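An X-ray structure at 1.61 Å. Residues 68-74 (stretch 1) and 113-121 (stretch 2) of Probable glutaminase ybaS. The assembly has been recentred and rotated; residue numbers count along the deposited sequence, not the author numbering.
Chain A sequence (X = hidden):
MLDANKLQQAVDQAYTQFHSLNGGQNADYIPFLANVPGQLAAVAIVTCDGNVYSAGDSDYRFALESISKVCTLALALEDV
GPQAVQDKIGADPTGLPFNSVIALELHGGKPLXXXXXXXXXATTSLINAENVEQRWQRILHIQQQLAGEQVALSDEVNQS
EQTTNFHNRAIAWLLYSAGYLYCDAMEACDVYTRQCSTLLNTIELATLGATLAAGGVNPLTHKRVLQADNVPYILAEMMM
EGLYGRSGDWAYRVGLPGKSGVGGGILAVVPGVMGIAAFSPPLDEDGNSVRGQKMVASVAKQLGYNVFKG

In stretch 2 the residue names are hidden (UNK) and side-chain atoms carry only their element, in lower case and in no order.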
# COMPACT_ATOMS: atom_id res chain seq x y z
N SER A 68 -17.33 6.62 -4.69
CA SER A 68 -17.63 7.90 -4.04
C SER A 68 -16.71 8.21 -2.84
O SER A 68 -16.48 9.39 -2.55
CB SER A 68 -19.08 7.89 -3.56
OG SER A 68 -19.25 7.01 -2.48
N LYS A 69 -16.14 7.18 -2.19
CA LYS A 69 -15.25 7.35 -1.04
C LYS A 69 -14.04 8.21 -1.40
O LYS A 69 -13.54 9.00 -0.58
CB LYS A 69 -14.81 6.01 -0.45
CG LYS A 69 -15.98 5.13 -0.03
CD LYS A 69 -15.44 3.74 0.41
CE LYS A 69 -16.53 2.87 1.02
NZ LYS A 69 -15.97 1.46 1.17
N VAL A 70 -13.59 8.11 -2.67
CA VAL A 70 -12.39 8.84 -3.10
C VAL A 70 -12.76 10.32 -3.16
O VAL A 70 -11.97 11.20 -2.76
CB VAL A 70 -11.88 8.31 -4.45
CG1 VAL A 70 -10.80 9.22 -5.01
CG2 VAL A 70 -11.40 6.90 -4.31
N CYS A 71 -13.95 10.61 -3.70
CA CYS A 71 -14.34 12.01 -3.88
C CYS A 71 -14.57 12.73 -2.53
O CYS A 71 -14.20 13.87 -2.35
CB CYS A 71 -15.60 12.15 -4.71
SG CYS A 71 -15.56 11.27 -6.32
N THR A 72 -15.20 12.05 -1.58
CA THR A 72 -15.46 12.70 -0.32
C THR A 72 -14.17 12.85 0.47
O THR A 72 -13.97 13.86 1.23
CB THR A 72 -16.55 11.89 0.42
OG1 THR A 72 -17.81 12.13 -0.26
CG2 THR A 72 -16.70 12.33 1.89
N LEU A 73 -13.27 11.86 0.34
CA LEU A 73 -11.96 11.99 0.93
C LEU A 73 -11.28 13.25 0.39
O LEU A 73 -10.62 14.00 1.12
CB LEU A 73 -11.11 10.75 0.63
CG LEU A 73 -9.64 10.81 1.00
CD1 LEU A 73 -9.53 11.19 2.51
CD2 LEU A 73 -8.89 9.53 0.68
N ALA A 74 -11.34 13.42 -0.93
CA ALA A 74 -10.68 14.58 -1.55
C ALA A 74 -11.24 15.88 -0.94
O ALA A 74 -10.49 16.78 -0.55
CB ALA A 74 -10.86 14.54 -3.00
N UNK A 113 -9.32 3.57 7.89
CA UNK A 113 -9.20 3.97 6.47
C UNK A 113 -10.46 4.69 6.01
O UNK A 113 -11.56 4.16 6.24
c UNK A 113 -8.97 2.77 5.54
o UNK A 113 -9.10 3.15 4.15
N UNK A 114 -10.34 5.82 5.31
CA UNK A 114 -11.52 6.47 4.69
C UNK A 114 -12.14 5.66 3.57
O UNK A 114 -13.17 6.03 3.06
c UNK A 114 -9.09 6.56 5.08
c UNK A 114 -9.48 7.71 4.22
c UNK A 114 -10.97 7.76 4.06
N UNK A 115 -11.50 4.57 3.18
CA UNK A 115 -11.98 3.74 2.08
C UNK A 115 -12.68 2.45 2.47
O UNK A 115 -13.10 1.75 1.58
c UNK A 115 -10.17 4.74 0.51
c UNK A 115 -10.90 3.51 1.03
c UNK A 115 -9.19 4.37 -0.60
c UNK A 115 -11.16 5.83 -0.00
N UNK A 116 -12.76 2.10 3.76
CA UNK A 116 -13.71 1.08 4.18
C UNK A 116 -15.02 1.79 4.57
O UNK A 116 -15.03 3.00 4.70
c UNK A 116 -11.89 -0.50 4.80
c UNK A 116 -13.02 0.95 6.60
c UNK A 116 -13.19 0.18 5.28
N UNK A 117 -16.12 1.08 4.66
CA UNK A 117 -17.41 1.77 4.87
C UNK A 117 -17.41 2.67 6.14
O UNK A 117 -17.90 3.78 6.14
c UNK A 117 -19.04 0.26 3.60
c UNK A 117 -18.56 0.76 4.96
n UNK A 117 -20.29 -0.24 3.58
o UNK A 117 -18.30 0.22 2.62
N UNK A 118 -16.86 2.15 7.23
CA UNK A 118 -16.86 2.87 8.49
C UNK A 118 -16.05 4.18 8.33
O UNK A 118 -16.51 5.25 8.69
c UNK A 118 -16.25 1.95 9.61
N UNK A 119 -14.85 4.08 7.75
CA UNK A 119 -14.07 5.27 7.53
C UNK A 119 -14.73 6.27 6.59
O UNK A 119 -14.57 7.47 6.74
N UNK A 120 -15.46 5.77 5.61
CA UNK A 120 -16.06 6.62 4.62
C UNK A 120 -17.21 7.37 5.24
O UNK A 120 -17.40 8.54 5.00
c UNK A 120 -16.55 5.78 3.44
N UNK A 121 -17.99 6.68 6.07
CA UNK A 121 -19.10 7.34 6.76
C UNK A 121 -18.57 8.43 7.70
O UNK A 121 -19.13 9.54 7.77
c UNK A 121 -20.99 6.99 8.41
c UNK A 121 -21.29 4.13 7.04
c UNK A 121 -19.96 6.30 7.51
c UNK A 121 -20.71 5.43 6.49
O HOH W 1 -14.16 8.54 2.17

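Position 113 carries one carbon and then one oxygen, with nothing of stretch 1 in reach; a single hydroxyl on CB makes it Ser-113. Its OG accepts a hydrogen bond from the backbone N of position 115 (3.0 Å), which helps to hold the turn that begins here.

At position 114 three carbons close a ring onto the backbone N, a feature of proline alone, so this is Pro-114. Its CA-to-CB bond points toward stretch 1, and CG packs against Leu-73 CD1 at 3.9 Å.

Position 115 has four carbons, forked at the second, which identifies Leu-115. Although its CA-to-CB bond runs sideways, the end of the side chain comes nearer to the helix: CD2 lies 3.7 Å from Lys-69 CB and 4.4 Å from both Val-70 CG2 and Leu-73 CD2.

Position 116 bears one carbon carrying two more. This beta-branched, all-carbon side chain is Val-116; its CA-to-CB bond points away from stretch 1. The residue closes the type I turn begun at Ser-113 and takes the N-cap position of the following helix.

Position 117 shows two carbons, the second carrying one oxygen and one nitrogen: a short carboxamide, hence Asn-117. Its CA-to-CB bond points away, yet the end of the side chain comes nearer, and OD1 accepts a hydrogen bond from Lys-69 NZ at 3.0 Å.

Position 118 has a single carbon, directed away from stretch 1, and is Ala-118. Position 119 has no side-chain atom and is Gly-119; an ideal CB here would fall 1.5 Å from Ser-113 O, so the turn folds back into the space that a side chain would need.

Position 120 again has one carbon, now pointing toward stretch 1, and is Ala-120. Its CB sits 3.6 Å from Lys-69 CG, a close fit along the lysine's aliphatic chain. Position 121 has four carbons, forked at the first with one arm two carbons long: Ile-121, whose CA-to-CB bond points away and which makes no contact with stretch 1.

The contact centres on Lys-69. Its nearly extended side chain passes Ala-120 and delivers NZ to the start of the second helix, where NZ donates hydrogen bonds to Leu-115 O (2.9 Å) and Asn-117 OD1. The buried ammonium is thus met by polar oxygens, while Val-70 and Leu-73 extend the interface through apolar packing against the turn. The oxygen of water 1 lies 2.9 Å from Lys-69 O and 2.8 Å from Pro-114 O, within hydrogen-bonding distance of both carbonyls and so placed between the two backbones. Together the two stretches bury 354 Å².

Stretch 2 113-121: SPLVNAGAI
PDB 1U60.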